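Local coordinates for nonribosomal peptide synthase (Streptomyces sp. MJ635-86F5, PDB 5JJP), which adenylates aliphatic beta-amino acids, probably in an ATP-dependent ligase reaction, at residues G84-L89 with M129-L134; T118-L123 with G141-L146; I325-G330 with L353-A358. All blocks are in the same frame, centred on the assembly; numbering follows the deposited sequence.

Overall arrangement
Contacts 1 and 2 lie together on one side of the chain's centre and contact 3 on the other. The centres of contacts 1 and 2 are about 14 Å apart; that of contact 3 is about 34 Å from contact 1 and 35 Å from contact 2. The first two alternate along the chain, share helix 120-130 and touch directly, Val88 CG1 lying 4.1 Å from Leu123 CD1. Contact 1 joins the helix end and the entry of strand 134-138 to strand 87-90; contact 2 joins the helix start to the loop after strand 134-138. Contact 3, later in the chain and in another part of the fold, joins strand 324-329 of a six-stranded sheet to the loop before strand 363-367.

Contact 1 (G84-L89 with M129-L134); sequences GDRVVL and MAAPAL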
loop_
_atom_site.group_PDB
_atom_site.type_symbol
_atom_site.label_atom_id
_atom_site.label_comp_id
_atom_site.label_asym_id
_atom_site.label_seq_id
_atom_site.Cartn_x
_atom_site.Cartn_y
_atom_site.Cartn_z
ATOM N N GLY A 84 5.045 -7.263 -18.274
ATOM C CA GLY A 84 3.829 -8.015 -17.991
ATOM C C GLY A 84 3.999 -9.299 -17.193
ATOM O O GLY A 84 3.080 -9.764 -16.508
ATOM N N ASP A 85 5.159 -9.918 -17.317
ATOM C CA ASP A 85 5.391 -11.198 -16.637
ATOM C C ASP A 85 5.361 -10.975 -15.153
ATOM O O ASP A 85 5.991 -10.047 -14.662
ATOM C CB ASP A 85 6.755 -11.805 -17.067
ATOM C CG ASP A 85 6.753 -12.302 -18.490
ATOM O OD1 ASP A 85 5.659 -12.389 -19.081
ATOM O OD2 ASP A 85 7.838 -12.635 -19.018
ATOM N N ARG A 86 4.626 -11.825 -14.447
ATOM C CA ARG A 86 4.545 -11.724 -12.985
ATOM C C ARG A 86 5.721 -12.309 -12.266
ATOM O O ARG A 86 6.341 -13.268 -12.718
ATOM C CB ARG A 86 3.299 -12.336 -12.424
ATOM C CG ARG A 86 2.040 -11.564 -12.834
ATOM C CD ARG A 86 1.250 -12.365 -13.865
ATOM N NE ARG A 86 1.651 -12.047 -15.179
ATOM C CZ ARG A 86 1.617 -12.855 -16.235
ATOM N NH1 ARG A 86 1.222 -14.133 -16.179
ATOM N NH2 ARG A 86 1.997 -12.330 -17.385
ATOM N N VAL A 87 6.035 -11.665 -11.160
ATOM C CA VAL A 87 7.058 -12.087 -10.249
ATOM C C VAL A 87 6.430 -12.206 -8.851
ATOM O O VAL A 87 5.788 -11.283 -8.393
ATOM C CB VAL A 87 8.126 -11.008 -10.216
ATOM C CG1 VAL A 87 9.171 -11.320 -9.135
ATOM C CG2 VAL A 87 8.759 -10.896 -11.576
ATOM N N VAL A 88 6.562 -13.348 -8.190
ATOM C CA VAL A 88 6.184 -13.461 -6.778
ATOM C C VAL A 88 7.376 -12.965 -5.995
ATOM O O VAL A 88 8.456 -13.520 -6.121
ATOM C CB VAL A 88 5.876 -14.897 -6.354
ATOM C CG1 VAL A 88 5.470 -14.950 -4.906
ATOM C CG2 VAL A 88 4.755 -15.450 -7.199
ATOM N N LEU A 89 7.181 -11.918 -5.210
ATOM C CA LEU A 89 8.236 -11.339 -4.411
ATOM C C LEU A 89 7.986 -11.653 -2.899
ATOM O O LEU A 89 7.057 -11.126 -2.283
ATOM C CB LEU A 89 8.275 -9.841 -4.671
ATOM C CG LEU A 89 9.305 -9.010 -3.964
ATOM C CD1 LEU A 89 10.684 -9.543 -4.272
ATOM C CD2 LEU A 89 9.207 -7.571 -4.382
ATOM N N MET A 129 -3.078 -19.273 -10.588
ATOM C CA MET A 129 -3.923 -18.190 -11.168
ATOM C C MET A 129 -3.146 -17.157 -12.007
ATOM O O MET A 129 -3.620 -16.749 -13.068
ATOM C CB MET A 129 -4.700 -17.452 -10.077
ATOM C CG MET A 129 -5.655 -18.381 -9.342
ATOM S SD MET A 129 -6.658 -17.518 -8.165
ATOM C CE MET A 129 -7.729 -16.576 -9.283
ATOM N N ALA A 130 -1.941 -16.789 -11.549
ATOM C CA ALA A 130 -1.190 -15.694 -12.150
ATOM C C ALA A 130 -0.042 -16.175 -13.042
ATOM O O ALA A 130 0.494 -15.394 -13.793
ATOM C CB ALA A 130 -0.627 -14.820 -11.052
ATOM N N ALA A 131 0.382 -17.434 -12.890
ATOM C CA ALA A 131 1.450 -18.048 -13.720
ATOM C C ALA A 131 2.677 -17.140 -13.800
ATOM O O ALA A 131 3.057 -16.709 -14.846
ATOM C CB ALA A 131 0.939 -18.424 -15.114
ATOM N N PRO A 132 3.331 -16.899 -12.671
ATOM C CA PRO A 132 4.480 -16.027 -12.658
ATOM C C PRO A 132 5.651 -16.734 -13.307
ATOM O O PRO A 132 5.763 -17.932 -13.217
ATOM C CB PRO A 132 4.774 -15.863 -11.167
ATOM C CG PRO A 132 4.251 -17.112 -10.554
ATOM C CD PRO A 132 2.978 -17.378 -11.330
ATOM N N ALA A 133 6.510 -15.967 -13.938
ATOM C CA ALA A 133 7.711 -16.489 -14.508
ATOM C C ALA A 133 8.863 -16.576 -13.515
ATOM O O ALA A 133 9.829 -17.277 -13.787
ATOM C CB ALA A 133 8.126 -15.624 -15.661
ATOM N N LEU A 134 8.738 -15.891 -12.375
ATOM C CA LEU A 134 9.849 -15.848 -11.398
ATOM C C LEU A 134 9.340 -15.788 -9.971
ATOM O O LEU A 134 8.399 -15.056 -9.655
ATOM C CB LEU A 134 10.710 -14.632 -11.696
ATOM C CG LEU A 134 11.981 -14.421 -10.844
ATOM C CD1 LEU A 134 13.020 -15.509 -11.083
ATOM C CD2 LEU A 134 12.569 -13.084 -11.147
HETATM O O HOH W 1 4.422 -14.640 -15.769
#
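The guanidinium of Arg86 has water 1 over one face, set off toward the rim, and carbonyl oxygens at its edge. Gly84 O lies near its plane and takes a side-on grip from two nitrogens, NE at 3.0 Å and NH2 at 2.9 Å from that oxygen. Further round the edge, Arg86 NH1 donates to Ala130 O at 2.8 Å, with an N-H...O angle of 174°; this bond lies in both the guanidinium and the carbonyl plane. The side chain reaches these oxygens because CG stands anti to the carbonyl carbon (chi1 -67°) and the chain bends twice more, at chi2 and chi3.

The same water links the two backbones, accepting from Arg86 N at 3.1 Å and donating to Ala131 O at 2.6 Å. Ala131 leaves the helix with positive phi, and the chain then runs into strand 134-138. Just before that strand, Ala133 N donates to Arg86 O at 3.0 Å in a bent bond (136°). In the parallel pairing, Val87 and Leu134 are bridge partners with side chains on the same face of the sheet: Val88 N donates to Leu134 O at 2.9 Å, and the CA-H of Val87 also faces Leu134 O. Val88 and Pro132 lie side by side, pointing the same way, with Val88 CG2 3.8 Å from Pro132 CG.

Helix 120-130, which ends here, is the helix of a beta-alpha-beta crossover from strand 111-114 to strand 134-138, parallel strands on either side of strand 87-90. Asp85 lies close by, but its carboxylate is held by Arg169 in a salt bridge. With Arg86 set against the carbonyl of Ala130, the last residue of the helix, the partial negative charge of that helix end would probably attract the cation.

Contact 2 (T118-L123 with G141-L146); sequences TPVQRL and GSREGL
The two backbones come nearest at Val120 and Gly145, whose CA atoms are 6.6 Å apart. Segment 118-123 turns into helix 120-130, with Pro119 at the N-cap position and Leu123 N bonded to Pro119 O in the first turn, whereas segment 141-146 is irregular. Gly145 has positive phi (92°); a side-chain carbon there would collide with Val120 CG2 and jam against the carbonyl oxygen of Glu144.

Arg143 carries the contact. CG stands anti to the backbone N (chi1 166°), and bends at chi2 and chi3 bring the guanidinium end-on to Thr118 O. Both terminal nitrogens bond to this one oxygen near the guanidinium plane: NH2 at 2.7 Å from Thr118 O, on a lone pair, and NH1 at 2.9 Å from it, nearly along the C=O axis. Leu123 meets Arg143 tip to tip, its CD2 over one face of the guanidinium, offset toward the rim and 3.3 Å from Arg143 NE, which is close packing. Val120, with CG2 anti to its backbone N, puts that methyl 3.6 Å from Glu144 O. An alanine in place of Arg143 would remove both bonds to Thr118 O and would probably loosen the packing on Leu123.

Arg143 NE also forms a salt bridge with Glu90 of strand 87-90, which fixes the rotation of the group from a second side. Leu123, Arg143 and Leu146 all pack on Phe135 of strand 134-138, so the loop leaving that strand is laid against the start of helix 120-130.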
loop_
_atom_site.group_PDB
_atom_site.type_symbol
_atom_site.label_atom_id
_atom_site.label_comp_id
_atom_site.label_asym_id
_atom_site.label_seq_id
_atom_site.Cartn_x
_atom_site.Cartn_y
_atom_site.Cartn_z
ATOM N N THR A 118 3.371 -16.945 4.550
ATOM C CA THR A 118 2.198 -17.144 3.715
ATOM C C THR A 118 2.043 -18.674 3.465
ATOM O O THR A 118 2.974 -19.322 2.953
ATOM C CB THR A 118 2.347 -16.437 2.353
ATOM O OG1 THR A 118 2.497 -15.019 2.527
ATOM C CG2 THR A 118 1.098 -16.674 1.499
ATOM N N PRO A 119 0.875 -19.237 3.805
ATOM C CA PRO A 119 0.640 -20.673 3.646
ATOM C C PRO A 119 0.897 -21.163 2.229
ATOM O O PRO A 119 0.441 -20.560 1.250
ATOM C CB PRO A 119 -0.841 -20.829 3.990
ATOM C CG PRO A 119 -1.157 -19.641 4.871
ATOM C CD PRO A 119 -0.356 -18.533 4.233
ATOM N N VAL A 120 1.635 -22.259 2.133
ATOM C CA VAL A 120 2.002 -22.836 0.865
ATOM C C VAL A 120 0.753 -23.135 -0.053
ATOM O O VAL A 120 0.821 -22.985 -1.266
ATOM C CB VAL A 120 2.932 -24.071 1.121
ATOM C CG1 VAL A 120 2.113 -25.214 1.724
ATOM C CG2 VAL A 120 3.640 -24.578 -0.152
ATOM N N GLN A 121 -0.370 -23.532 0.531
ATOM C CA GLN A 121 -1.570 -23.775 -0.238
ATOM C C GLN A 121 -2.046 -22.520 -0.954
ATOM O O GLN A 121 -2.428 -22.569 -2.125
ATOM C CB GLN A 121 -2.697 -24.318 0.651
ATOM C CG GLN A 121 -4.065 -24.357 -0.033
ATOM C CD GLN A 121 -5.146 -25.039 0.820
ATOM O OE1 GLN A 121 -5.057 -25.102 2.059
ATOM N NE2 GLN A 121 -6.189 -25.544 0.149
ATOM N N ARG A 122 -2.022 -21.397 -0.259
ATOM C CA ARG A 122 -2.366 -20.082 -0.871
ATOM C C ARG A 122 -1.366 -19.648 -1.923
ATOM O O ARG A 122 -1.714 -19.193 -2.993
ATOM C CB ARG A 122 -2.451 -19.004 0.210
ATOM C CG ARG A 122 -2.965 -17.687 -0.327
ATOM C CD ARG A 122 -3.041 -16.651 0.772
ATOM N NE ARG A 122 -3.486 -15.375 0.224
ATOM C CZ ARG A 122 -4.736 -15.106 -0.161
ATOM N NH1 ARG A 122 -5.695 -16.022 -0.075
ATOM N NH2 ARG A 122 -5.008 -13.908 -0.645
ATOM N N LEU A 123 -0.110 -19.839 -1.617
ATOM C CA LEU A 123 0.954 -19.553 -2.559
ATOM C C LEU A 123 0.830 -20.379 -3.845
ATOM O O LEU A 123 0.903 -19.841 -4.950
ATOM C CB LEU A 123 2.300 -19.807 -1.906
ATOM C CG LEU A 123 3.522 -19.542 -2.768
ATOM C CD1 LEU A 123 3.460 -18.101 -3.220
ATOM C CD2 LEU A 123 4.789 -19.798 -1.973
ATOM N N GLY A 141 15.756 -16.585 2.298
ATOM C CA GLY A 141 14.501 -17.315 2.058
ATOM C C GLY A 141 14.748 -18.791 1.895
ATOM O O GLY A 141 15.773 -19.178 1.351
ATOM N N SER A 142 13.833 -19.619 2.365
ATOM C CA SER A 142 13.978 -21.044 2.138
ATOM C C SER A 142 12.623 -21.633 1.907
ATOM O O SER A 142 12.243 -22.630 2.503
ATOM C CB SER A 142 14.684 -21.726 3.314
ATOM O OG SER A 142 13.882 -21.594 4.494
ATOM N N ARG A 143 11.898 -21.026 0.988
ATOM C CA ARG A 143 10.545 -21.501 0.751
ATOM C C ARG A 143 10.577 -22.925 0.160
ATOM O O ARG A 143 11.262 -23.179 -0.820
ATOM C CB ARG A 143 9.813 -20.511 -0.172
ATOM C CG ARG A 143 8.509 -21.051 -0.783
ATOM C CD ARG A 143 7.417 -21.213 0.279
ATOM N NE ARG A 143 6.804 -19.942 0.620
ATOM C CZ ARG A 143 5.735 -19.814 1.383
ATOM N NH1 ARG A 143 5.121 -20.885 1.892
ATOM N NH2 ARG A 143 5.258 -18.609 1.629
ATOM N N GLU A 144 9.752 -23.799 0.706
ATOM C CA GLU A 144 9.490 -25.139 0.190
ATOM C C GLU A 144 8.110 -25.236 -0.472
ATOM O O GLU A 144 7.203 -24.452 -0.171
ATOM C CB GLU A 144 9.339 -26.173 1.345
ATOM C CG GLU A 144 10.516 -26.620 2.205
ATOM C CD GLU A 144 10.047 -27.380 3.481
ATOM O OE1 GLU A 144 8.847 -27.324 3.851
ATOM O OE2 GLU A 144 10.907 -28.042 4.129
ATOM N N GLY A 145 7.946 -26.264 -1.304
ATOM C CA GLY A 145 6.660 -26.545 -2.004
ATOM C C GLY A 145 6.532 -25.915 -3.396
ATOM O O GLY A 145 5.450 -25.908 -3.987
ATOM N N LEU A 146 7.617 -25.356 -3.913
ATOM C CA LEU A 146 7.512 -24.691 -5.213
ATOM C C LEU A 146 7.447 -25.650 -6.418
ATOM O O LEU A 146 8.097 -26.704 -6.421
ATOM C CB LEU A 146 8.662 -23.759 -5.455
ATOM C CG LEU A 146 8.688 -22.572 -4.501
ATOM C CD1 LEU A 146 10.061 -21.964 -4.522
ATOM C CD2 LEU A 146 7.642 -21.514 -4.811
#

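Contact 3 (I325-G330 with L353-A358); sequences IFNLYG and LTIGYA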
loop_
_atom_site.group_PDB
_atom_site.type_symbol
_atom_site.label_atom_id
_atom_site.label_comp_id
_atom_site.label_asym_id
_atom_site.label_seq_id
_atom_site.Cartn_x
_atom_site.Cartn_y
_atom_site.Cartn_z
ATOM N N ILE A 325 -4.730 11.884 14.674
ATOM C CA ILE A 325 -5.115 10.542 14.322
ATOM C C ILE A 325 -5.959 10.623 13.098
ATOM O O ILE A 325 -6.857 11.435 13.007
ATOM C CB ILE A 325 -5.855 9.803 15.469
ATOM C CG1 ILE A 325 -4.977 9.794 16.703
ATOM C CG2 ILE A 325 -6.160 8.342 15.088
ATOM C CD1 ILE A 325 -5.607 9.106 17.915
ATOM N N PHE A 326 -5.676 9.721 12.170
ATOM C CA PHE A 326 -6.371 9.656 10.912
ATOM C C PHE A 326 -7.028 8.298 10.680
ATOM O O PHE A 326 -6.414 7.273 10.828
ATOM C CB PHE A 326 -5.367 9.838 9.788
ATOM C CG PHE A 326 -4.545 11.055 9.907
ATOM C CD1 PHE A 326 -5.105 12.290 9.777
ATOM C CD2 PHE A 326 -3.149 10.960 10.070
ATOM C CE1 PHE A 326 -4.317 13.426 9.869
ATOM C CE2 PHE A 326 -2.360 12.106 10.128
ATOM C CZ PHE A 326 -2.969 13.335 10.071
ATOM N N ASN A 327 -8.233 8.345 10.163
ATOM C CA ASN A 327 -9.024 7.166 9.829
ATOM C C ASN A 327 -9.049 6.980 8.303
ATOM O O ASN A 327 -9.439 7.887 7.531
ATOM C CB ASN A 327 -10.441 7.367 10.386
ATOM C CG ASN A 327 -11.402 6.285 9.947
ATOM O OD1 ASN A 327 -11.050 5.116 9.924
ATOM N ND2 ASN A 327 -12.630 6.683 9.594
ATOM N N LEU A 328 -8.573 5.826 7.874
ATOM C CA LEU A 328 -8.395 5.557 6.463
ATOM C C LEU A 328 -9.428 4.516 6.014
ATOM O O LEU A 328 -9.414 3.398 6.506
ATOM C CB LEU A 328 -6.985 5.025 6.262
ATOM C CG LEU A 328 -6.448 5.039 4.846
ATOM C CD1 LEU A 328 -6.161 6.466 4.427
ATOM C CD2 LEU A 328 -5.185 4.183 4.760
ATOM N N TYR A 329 -10.332 4.885 5.119
ATOM C CA TYR A 329 -11.367 3.957 4.625
ATOM C C TYR A 329 -10.976 3.562 3.203
ATOM O O TYR A 329 -10.564 4.412 2.394
ATOM C CB TYR A 329 -12.796 4.584 4.597
ATOM C CG TYR A 329 -13.710 3.911 3.546
ATOM C CD1 TYR A 329 -14.192 2.618 3.731
ATOM C CD2 TYR A 329 -14.014 4.553 2.343
ATOM C CE1 TYR A 329 -14.979 1.974 2.770
ATOM C CE2 TYR A 329 -14.786 3.920 1.364
ATOM C CZ TYR A 329 -15.262 2.632 1.585
ATOM O OH TYR A 329 -16.005 1.998 0.601
ATOM N N GLY A 330 -11.112 2.273 2.901
ATOM C CA GLY A 330 -11.080 1.808 1.500
ATOM C C GLY A 330 -10.670 0.368 1.363
ATOM O O GLY A 330 -10.561 -0.338 2.347
ATOM N N LEU A 353 -17.925 6.684 13.661
ATOM C CA LEU A 353 -16.968 7.588 13.016
ATOM C C LEU A 353 -17.313 7.737 11.532
ATOM O O LEU A 353 -17.563 6.749 10.850
ATOM C CB LEU A 353 -15.579 7.001 13.152
ATOM C CG LEU A 353 -14.443 7.876 13.658
ATOM C CD1 LEU A 353 -14.765 8.520 14.985
ATOM C CD2 LEU A 353 -13.237 6.968 13.798
ATOM N N THR A 354 -17.366 8.958 11.031
ATOM C CA THR A 354 -17.588 9.160 9.612
ATOM C C THR A 354 -16.410 8.664 8.759
ATOM O O THR A 354 -15.242 8.649 9.219
ATOM C CB THR A 354 -17.886 10.642 9.278
ATOM O OG1 THR A 354 -18.298 10.743 7.919
ATOM C CG2 THR A 354 -16.670 11.572 9.522
ATOM N N ILE A 355 -16.695 8.302 7.509
ATOM C CA ILE A 355 -15.628 8.057 6.540
ATOM C C ILE A 355 -15.488 9.236 5.583
ATOM O O ILE A 355 -14.694 9.202 4.648
ATOM C CB ILE A 355 -15.819 6.708 5.786
ATOM C CG1 ILE A 355 -17.150 6.663 5.043
ATOM C CG2 ILE A 355 -15.751 5.542 6.763
ATOM C CD1 ILE A 355 -17.340 5.449 4.150
ATOM N N GLY A 356 -16.266 10.282 5.803
ATOM C CA GLY A 356 -15.986 11.569 5.207
ATOM C C GLY A 356 -16.250 11.629 3.736
ATOM O O GLY A 356 -17.232 11.070 3.269
ATOM N N TYR A 357 -15.399 12.365 3.024
ATOM C CA TYR A 357 -15.448 12.474 1.564
ATOM C C TYR A 357 -14.276 11.746 0.974
ATOM O O TYR A 357 -13.243 11.645 1.614
ATOM C CB TYR A 357 -15.323 13.931 1.107
ATOM C CG TYR A 357 -16.327 14.907 1.714
ATOM C CD1 TYR A 357 -17.641 14.936 1.269
ATOM C CD2 TYR A 357 -15.933 15.826 2.683
ATOM C CE1 TYR A 357 -18.557 15.813 1.795
ATOM C CE2 TYR A 357 -16.828 16.739 3.207
ATOM C CZ TYR A 357 -18.148 16.719 2.771
ATOM O OH TYR A 357 -19.064 17.609 3.282
ATOM N N ALA A 358 -14.425 11.224 -0.239
ATOM C CA ALA A 358 -13.292 10.610 -0.920
ATOM C C ALA A 358 -12.078 11.530 -0.884
ATOM O O ALA A 358 -12.225 12.715 -0.739
ATOM C CB ALA A 358 -13.645 10.289 -2.346
HETATM O O HOH W 2 -11.812 8.029 6.051
#
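Polar links come from Asn327, whose CG stands anti to the backbone N (chi1 173°), turning the amide to the loop. Its ND2 donates to Thr354 O at 3.3 Å, but the N-H...O angle of 126° marks the bond as weak. Water 2 makes a second link from backbone to backbone: it donates to Asn327 O at 2.8 Å and, weakly, to Ile355 O at 3.4 Å.

The loop is shaped by an ST turn of its own and by pairing with Leu433. Gly356 N donates to Thr354 OG1 at 3.0 Å, forming the turn, and that hydroxyl is also hydrogen-bonded to Leu433 O; Ile355 and Gly356 together face Leu433 as a classic beta bulge. On the other side, Tyr329 ends strand 324-329 of the six-stranded sheet and, with Gly330 just after it, opens the Tyr-Gly-x-Thr-Glu motif of adenylation enzymes, which in relatives lies at the nucleotide site.

Apolar contact is made by Ile355, which crosses Tyr329 obliquely. CG1 takes the crowded position between backbone N and carbonyl carbon, and with an extended second torsion this carries CD1 over the ring centre, 3.9 Å from the centroid of Tyr329 and 12° off the ring normal: a CH-pi contact. CG2 meets Tyr329 CB at 3.8 Å. Both residues also touch Ile383 of strand 381-386, in the antiparallel sheet, while the hydroxyl of Tyr329 is hydrogen-bonded to Asp423.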